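Local coordinates for protein type I site-specific restriction-modification system, R (Restriction) subunit (Vibrio vulnificus, PDB 3H1T) that probably binds DNA and hydrolyses ATP as the motor and restriction subunit of a type I restriction enzyme, here as an N-terminal fragment of the longer protein, at residues 61-66 with 549-554; 375-380 with 430-435. All blocks are in the same frame, centred on the assembly; numbering follows the deposited sequence.

Contact 1: 61-66 with 549-554; sequences VQFKGS and KLWFNI
Phe63 and Trp551 form the tight part of this contact, an edge-to-face aromatic pair. The far edge of the Phe63 ring, CZ and CE2, points at one face of the indole. Phe63 CZ lies 3.5 Å from Trp551 CG, and Phe63 CE2 is 3.7 Å from Trp551 NE1. The ring planes stand at 76°, with the centroid of the Phe63 ring 4.8 Å from that of the Trp551 five-membered ring. Trp551 sets its CG between its own backbone N and carbonyl carbon; this chi1 of 56°, together with chi2 of -81°, presents an indole face to the phenyl edge. Arg375 makes a cation-pi contact with Trp551; its very close approach to Phe63 is doubtful in detail.

The Val61 side is looser. Val61 CG1 is 3.8 Å from the carbonyl O of Leu550, and Val61 CG2 is 4.3 Å from Leu550 CD2. No hydrogen bond crosses between the segments. Beyond Phe63 the chain turns out to solvent, and Lys64, Gly65 and Ser66 are exposed and poorly ordered. The arrangement is that of a two-stranded beta-hairpin, 61-64 with 67-70, packed against the loop that leads into strand 552-556, an inner strand of the second RecA-like domain.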
loop_
_atom_site.group_PDB
_atom_site.type_symbol
_atom_site.label_atom_id
_atom_site.label_comp_id
_atom_site.label_asym_id
_atom_site.label_seq_id
_atom_site.Cartn_x
_atom_site.Cartn_y
_atom_site.Cartn_z
ATOM N N VAL A 61 -3.395 9.415 -12.065
ATOM C CA VAL A 61 -4.559 9.345 -12.930
ATOM C C VAL A 61 -5.271 10.677 -12.746
ATOM O O VAL A 61 -5.707 11.014 -11.643
ATOM C CB VAL A 61 -5.518 8.207 -12.527
ATOM C CG1 VAL A 61 -6.889 8.441 -13.173
ATOM C CG2 VAL A 61 -4.963 6.863 -12.971
ATOM N N GLN A 62 -5.367 11.440 -13.826
ATOM C CA GLN A 62 -5.999 12.753 -13.795
ATOM C C GLN A 62 -7.209 12.826 -14.704
ATOM O O GLN A 62 -7.549 11.863 -15.397
ATOM C CB GLN A 62 -5.014 13.825 -14.255
ATOM C CG GLN A 62 -4.100 14.391 -13.191
ATOM C CD GLN A 62 -2.871 15.036 -13.802
ATOM O OE1 GLN A 62 -2.872 15.415 -14.977
ATOM N NE2 GLN A 62 -1.816 15.165 -13.009
ATOM N N PHE A 63 -7.854 13.990 -14.704
ATOM C CA PHE A 63 -9.017 14.228 -15.548
ATOM C C PHE A 63 -8.866 15.565 -16.257
ATOM O O PHE A 63 -8.260 16.506 -15.742
ATOM C CB PHE A 63 -10.311 14.207 -14.726
ATOM C CG PHE A 63 -10.589 12.881 -14.063
ATOM C CD1 PHE A 63 -9.974 12.550 -12.856
ATOM C CD2 PHE A 63 -11.460 11.958 -14.642
ATOM C CE1 PHE A 63 -10.222 11.327 -12.227
ATOM C CE2 PHE A 63 -11.713 10.724 -14.017
ATOM C CZ PHE A 63 -11.092 10.415 -12.806
ATOM N N LYS A 64 -9.404 15.642 -17.463
ATOM C CA LYS A 64 -9.330 16.871 -18.250
ATOM C C LYS A 64 -10.620 16.915 -19.037
ATOM O O LYS A 64 -10.869 16.035 -19.872
ATOM C CB LYS A 64 -8.164 16.827 -19.239
ATOM C CG LYS A 64 -6.762 16.669 -18.654
ATOM C CD LYS A 64 -6.248 17.929 -17.964
ATOM C CE LYS A 64 -4.729 17.862 -17.799
ATOM N NZ LYS A 64 -4.288 16.476 -17.459
ATOM N N GLY A 65 -11.430 17.944 -18.807
ATOM C CA GLY A 65 -12.700 18.019 -19.501
ATOM C C GLY A 65 -13.486 16.811 -19.017
ATOM O O GLY A 65 -13.504 16.491 -17.824
ATOM N N SER A 66 -14.121 16.108 -19.934
ATOM C CA SER A 66 -14.882 14.926 -19.575
ATOM C C SER A 66 -14.009 13.685 -19.757
ATOM O O SER A 66 -14.486 12.562 -19.598
ATOM C CB SER A 66 -16.129 14.862 -20.472
ATOM O OG SER A 66 -15.869 15.501 -21.715
ATOM N N LYS A 549 -10.211 -0.022 -15.616
ATOM C CA LYS A 549 -10.315 0.401 -14.226
ATOM C C LYS A 549 -9.259 1.449 -13.886
ATOM O O LYS A 549 -8.091 1.111 -13.678
ATOM C CB LYS A 549 -10.174 -0.811 -13.304
ATOM C CG LYS A 549 -10.019 -0.457 -11.834
ATOM C CD LYS A 549 -11.168 0.412 -11.361
ATOM C CE LYS A 549 -10.979 0.849 -9.921
ATOM N NZ LYS A 549 -10.890 -0.317 -8.999
ATOM N N LEU A 550 -9.670 2.715 -13.829
ATOM C CA LEU A 550 -8.748 3.807 -13.505
ATOM C C LEU A 550 -9.114 4.620 -12.267
ATOM O O LEU A 550 -8.244 5.242 -11.658
ATOM C CB LEU A 550 -8.601 4.747 -14.702
ATOM C CG LEU A 550 -7.931 4.075 -15.897
ATOM C CD1 LEU A 550 -7.934 4.991 -17.114
ATOM C CD2 LEU A 550 -6.523 3.694 -15.499
ATOM N N TRP A 551 -10.391 4.631 -11.905
ATOM C CA TRP A 551 -10.853 5.354 -10.721
ATOM C C TRP A 551 -12.152 4.724 -10.249
ATOM O O TRP A 551 -12.685 3.845 -10.918
ATOM C CB TRP A 551 -11.069 6.845 -11.039
ATOM C CG TRP A 551 -12.018 7.091 -12.167
ATOM C CD1 TRP A 551 -11.740 7.025 -13.503
ATOM C CD2 TRP A 551 -13.419 7.372 -12.064
ATOM N NE1 TRP A 551 -12.881 7.245 -14.240
ATOM C CE2 TRP A 551 -13.927 7.456 -13.381
ATOM C CE3 TRP A 551 -14.297 7.557 -10.989
ATOM C CZ2 TRP A 551 -15.279 7.718 -13.651
ATOM C CZ3 TRP A 551 -15.643 7.820 -11.259
ATOM C CH2 TRP A 551 -16.117 7.893 -12.580
ATOM N N PHE A 552 -12.656 5.156 -9.098
ATOM C CA PHE A 552 -13.906 4.600 -8.596
ATOM C C PHE A 552 -14.779 5.584 -7.826
ATOM O O PHE A 552 -14.332 6.672 -7.460
ATOM C CB PHE A 552 -13.631 3.382 -7.710
ATOM C CG PHE A 552 -12.955 3.707 -6.416
ATOM C CD1 PHE A 552 -11.603 4.079 -6.382
ATOM C CD2 PHE A 552 -13.655 3.614 -5.218
ATOM C CE1 PHE A 552 -10.963 4.346 -5.165
ATOM C CE2 PHE A 552 -13.027 3.881 -3.999
ATOM C CZ PHE A 552 -11.682 4.247 -3.968
ATOM N N ASN A 553 -16.028 5.184 -7.587
ATOM C CA ASN A 553 -17.008 5.989 -6.861
ATOM C C ASN A 553 -17.284 5.442 -5.478
ATOM O O ASN A 553 -17.276 4.238 -5.268
ATOM C CB ASN A 553 -18.364 6.007 -7.596
ATOM C CG ASN A 553 -18.262 6.462 -9.009
ATOM O OD1 ASN A 553 -18.070 7.647 -9.273
ATOM N ND2 ASN A 553 -18.381 5.528 -9.940
ATOM N N ILE A 554 -17.534 6.345 -4.544
ATOM C CA ILE A 554 -17.911 5.972 -3.198
ATOM C C ILE A 554 -19.263 6.640 -2.981
ATOM O O ILE A 554 -19.339 7.855 -2.805
ATOM C CB ILE A 554 -16.927 6.494 -2.147
ATOM C CG1 ILE A 554 -15.585 5.752 -2.254
ATOM C CG2 ILE A 554 -17.509 6.304 -0.762
ATOM C CD1 ILE A 554 -14.522 6.289 -1.258
#

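Contact 2: 375-380 with 430-435; sequences RVHRVI and TDFMKR
The second RecA-like domain of the helicase motor supplies both sides of this contact: an inner strand, 374-381, and a helix, 422-436, that packs against the sheet. A single pair of rings joins the two segments. His377 CD2 lies 3.8 Å from Phe432 CE2, and His377 NE2 is 4.0 Å from the same carbon. The ring planes meet at 56° and the centroids are 5.6 Å apart, an oblique aromatic pair. No hydrogen bond crosses between the segments.

Phe432 holds its CG anti to the backbone N (chi1 168°), which carries the phenyl ring away from the helix and toward the strand. The ring is buried. Its helix is wound by regular backbone bonds, such as Lys434 N to Thr430 O at 2.9 Å.

In the parallel part of the sheet, strand 374-381 runs between 552-556 and 576-582. Helix 422-436 lies in the beta-alpha-beta crossover from strand 374-381 to the parallel strand 441-446, and the contact packs it back on the first strand. The polar atoms of His377 are used by the two neighbouring strands. Its ND1 is hydrogen-bonded to Asp578 OD1 of strand 576-582, and its NE2 has a weak hydrogen bond with Asn553 OD1 of strand 552-556. These partners probably fix the rotation of the imidazole, and its CD2 and NE2 side meets Phe432 CE2.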
loop_
_atom_site.group_PDB
_atom_site.type_symbol
_atom_site.label_atom_id
_atom_site.label_comp_id
_atom_site.label_asym_id
_atom_site.label_seq_id
_atom_site.Cartn_x
_atom_site.Cartn_y
_atom_site.Cartn_z
ATOM N N ARG A 375 -14.354 9.424 -6.490
ATOM C CA ARG A 375 -15.358 10.479 -6.416
ATOM C C ARG A 375 -16.289 10.142 -5.261
ATOM O O ARG A 375 -16.655 8.982 -5.079
ATOM C CB ARG A 375 -16.208 10.555 -7.689
ATOM C CG ARG A 375 -15.562 11.243 -8.859
ATOM C CD ARG A 375 -14.524 10.364 -9.520
ATOM N NE ARG A 375 -13.748 11.100 -10.516
ATOM C CZ ARG A 375 -14.235 11.554 -11.668
ATOM N NH1 ARG A 375 -15.510 11.349 -11.995
ATOM N NH2 ARG A 375 -13.448 12.239 -12.491
ATOM N N VAL A 376 -16.663 11.134 -4.466
ATOM C CA VAL A 376 -17.588 10.864 -3.391
ATOM C C VAL A 376 -18.955 11.456 -3.729
ATOM O O VAL A 376 -19.063 12.597 -4.172
ATOM C CB VAL A 376 -17.135 11.458 -2.039
ATOM C CG1 VAL A 376 -18.196 11.156 -0.984
ATOM C CG2 VAL A 376 -15.802 10.881 -1.619
ATOM N N HIS A 377 -19.994 10.650 -3.554
ATOM C CA HIS A 377 -21.365 11.072 -3.796
ATOM C C HIS A 377 -22.057 10.796 -2.478
ATOM O O HIS A 377 -22.389 9.649 -2.168
ATOM C CB HIS A 377 -22.010 10.244 -4.906
ATOM C CG HIS A 377 -21.268 10.284 -6.206
ATOM N ND1 HIS A 377 -20.971 11.461 -6.856
ATOM C CD2 HIS A 377 -20.771 9.291 -6.980
ATOM C CE1 HIS A 377 -20.324 11.192 -7.977
ATOM N NE2 HIS A 377 -20.191 9.882 -8.077
ATOM N N ARG A 378 -22.212 11.842 -1.678
ATOM C CA ARG A 378 -22.856 11.754 -0.376
ATOM C C ARG A 378 -24.357 11.887 -0.663
ATOM O O ARG A 378 -24.780 12.778 -1.413
ATOM C CB ARG A 378 -22.343 12.904 0.504
ATOM C CG ARG A 378 -22.596 12.784 1.993
ATOM C CD ARG A 378 -21.375 13.254 2.806
ATOM N NE ARG A 378 -20.678 14.400 2.223
ATOM C CZ ARG A 378 -21.222 15.605 2.074
ATOM N NH1 ARG A 378 -22.471 15.821 2.469
ATOM N NH2 ARG A 378 -20.530 16.594 1.515
ATOM N N VAL A 379 -25.157 10.988 -0.104
ATOM C CA VAL A 379 -26.592 11.032 -0.315
ATOM C C VAL A 379 -27.312 11.112 1.011
ATOM O O VAL A 379 -27.242 10.179 1.809
ATOM C CB VAL A 379 -27.092 9.781 -1.037
ATOM C CG1 VAL A 379 -28.571 9.943 -1.370
ATOM C CG2 VAL A 379 -26.270 9.556 -2.287
ATOM N N ILE A 380 -27.998 12.219 1.263
ATOM C CA ILE A 380 -28.709 12.345 2.517
ATOM C C ILE A 380 -30.222 12.339 2.303
ATOM O O ILE A 380 -30.749 12.849 1.302
ATOM C CB ILE A 380 -28.303 13.637 3.286
ATOM C CG1 ILE A 380 -28.948 13.634 4.675
ATOM C CG2 ILE A 380 -28.795 14.873 2.547
ATOM C CD1 ILE A 380 -28.450 12.546 5.598
ATOM N N THR A 430 -29.764 2.128 -8.329
ATOM C CA THR A 430 -30.150 1.599 -9.635
ATOM C C THR A 430 -30.219 2.683 -10.698
ATOM O O THR A 430 -29.758 2.480 -11.822
ATOM C CB THR A 430 -31.517 0.865 -9.567
ATOM O OG1 THR A 430 -31.386 -0.295 -8.732
ATOM C CG2 THR A 430 -31.980 0.435 -10.967
ATOM N N ASP A 431 -30.808 3.825 -10.347
ATOM C CA ASP A 431 -30.922 4.945 -11.287
ATOM C C ASP A 431 -29.530 5.445 -11.599
ATOM O O ASP A 431 -29.212 5.738 -12.749
ATOM C CB ASP A 431 -31.739 6.092 -10.689
ATOM C CG ASP A 431 -33.235 5.824 -10.703
ATOM O OD1 ASP A 431 -33.686 4.859 -11.363
ATOM O OD2 ASP A 431 -33.967 6.614 -10.060
ATOM N N PHE A 432 -28.695 5.530 -10.567
ATOM C CA PHE A 432 -27.321 5.983 -10.726
ATOM C C PHE A 432 -26.632 5.070 -11.729
ATOM O O PHE A 432 -26.096 5.527 -12.733
ATOM C CB PHE A 432 -26.592 5.966 -9.369
ATOM C CG PHE A 432 -25.101 6.137 -9.476
ATOM C CD1 PHE A 432 -24.278 5.040 -9.741
ATOM C CD2 PHE A 432 -24.512 7.392 -9.325
ATOM C CE1 PHE A 432 -22.892 5.188 -9.853
ATOM C CE2 PHE A 432 -23.125 7.554 -9.437
ATOM C CZ PHE A 432 -22.312 6.446 -9.703
HETATM N N MSE A 433 -26.656 3.771 -11.468
HETATM C CA MSE A 433 -26.027 2.823 -12.375
HETATM C C MSE A 433 -26.618 2.846 -13.788
HETATM O O MSE A 433 -25.906 2.601 -14.763
HETATM C CB MSE A 433 -26.107 1.412 -11.781
HETATM C CG MSE A 433 -25.287 1.274 -10.501
HETATM SE SE MSE A 433 -25.201 -0.515 -9.736
HETATM C CE MSE A 433 -24.056 -1.345 -11.080
ATOM N N LYS A 434 -27.910 3.136 -13.905
ATOM C CA LYS A 434 -28.558 3.195 -15.209
ATOM C C LYS A 434 -28.011 4.381 -15.998
ATOM O O LYS A 434 -27.869 4.310 -17.225
ATOM C CB LYS A 434 -30.099 3.273 -15.056
ATOM C CG LYS A 434 -30.765 1.893 -14.929
ATOM C CD LYS A 434 -32.279 1.946 -14.676
ATOM C CE LYS A 434 -32.904 0.553 -14.850
ATOM N NZ LYS A 434 -34.314 0.462 -14.349
ATOM N N ARG A 435 -27.668 5.461 -15.304
ATOM C CA ARG A 435 -27.137 6.618 -15.995
ATOM C C ARG A 435 -25.625 6.561 -16.154
ATOM O O ARG A 435 -25.059 7.429 -16.800
ATOM C CB ARG A 435 -27.548 7.926 -15.291
ATOM C CG ARG A 435 -26.840 8.213 -13.983
ATOM C CD ARG A 435 -27.283 9.535 -13.389
ATOM N NE ARG A 435 -28.587 9.449 -12.749
ATOM C CZ ARG A 435 -28.764 9.279 -11.443
ATOM N NH1 ARG A 435 -27.714 9.176 -10.640
ATOM N NH2 ARG A 435 -29.988 9.224 -10.938
#

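In the fold
After helix 26-40 and strand 49-55, the chain leaves the N-terminal sheet for the hairpin 61-64/67-70, then returns to finish that sheet. It goes on to the first motor domain, with its seven-stranded parallel sheet. Strand 374-381 opens the next sheet, and contact 2 closes a short loop when helix 422-436 returns to it. Contact 1 closes much later, at 549-554, across 482 intervening residues, so contact 2 is nested inside it. The two centres are about 15 Å apart. Strands 374-381 and 552-556 are neighbours, probably hydrogen-bonded from Ile554 N to Arg375 O at 2.8 Å. Contact 1 ties the hairpin to this sheet; contact 2 ties a helix to it.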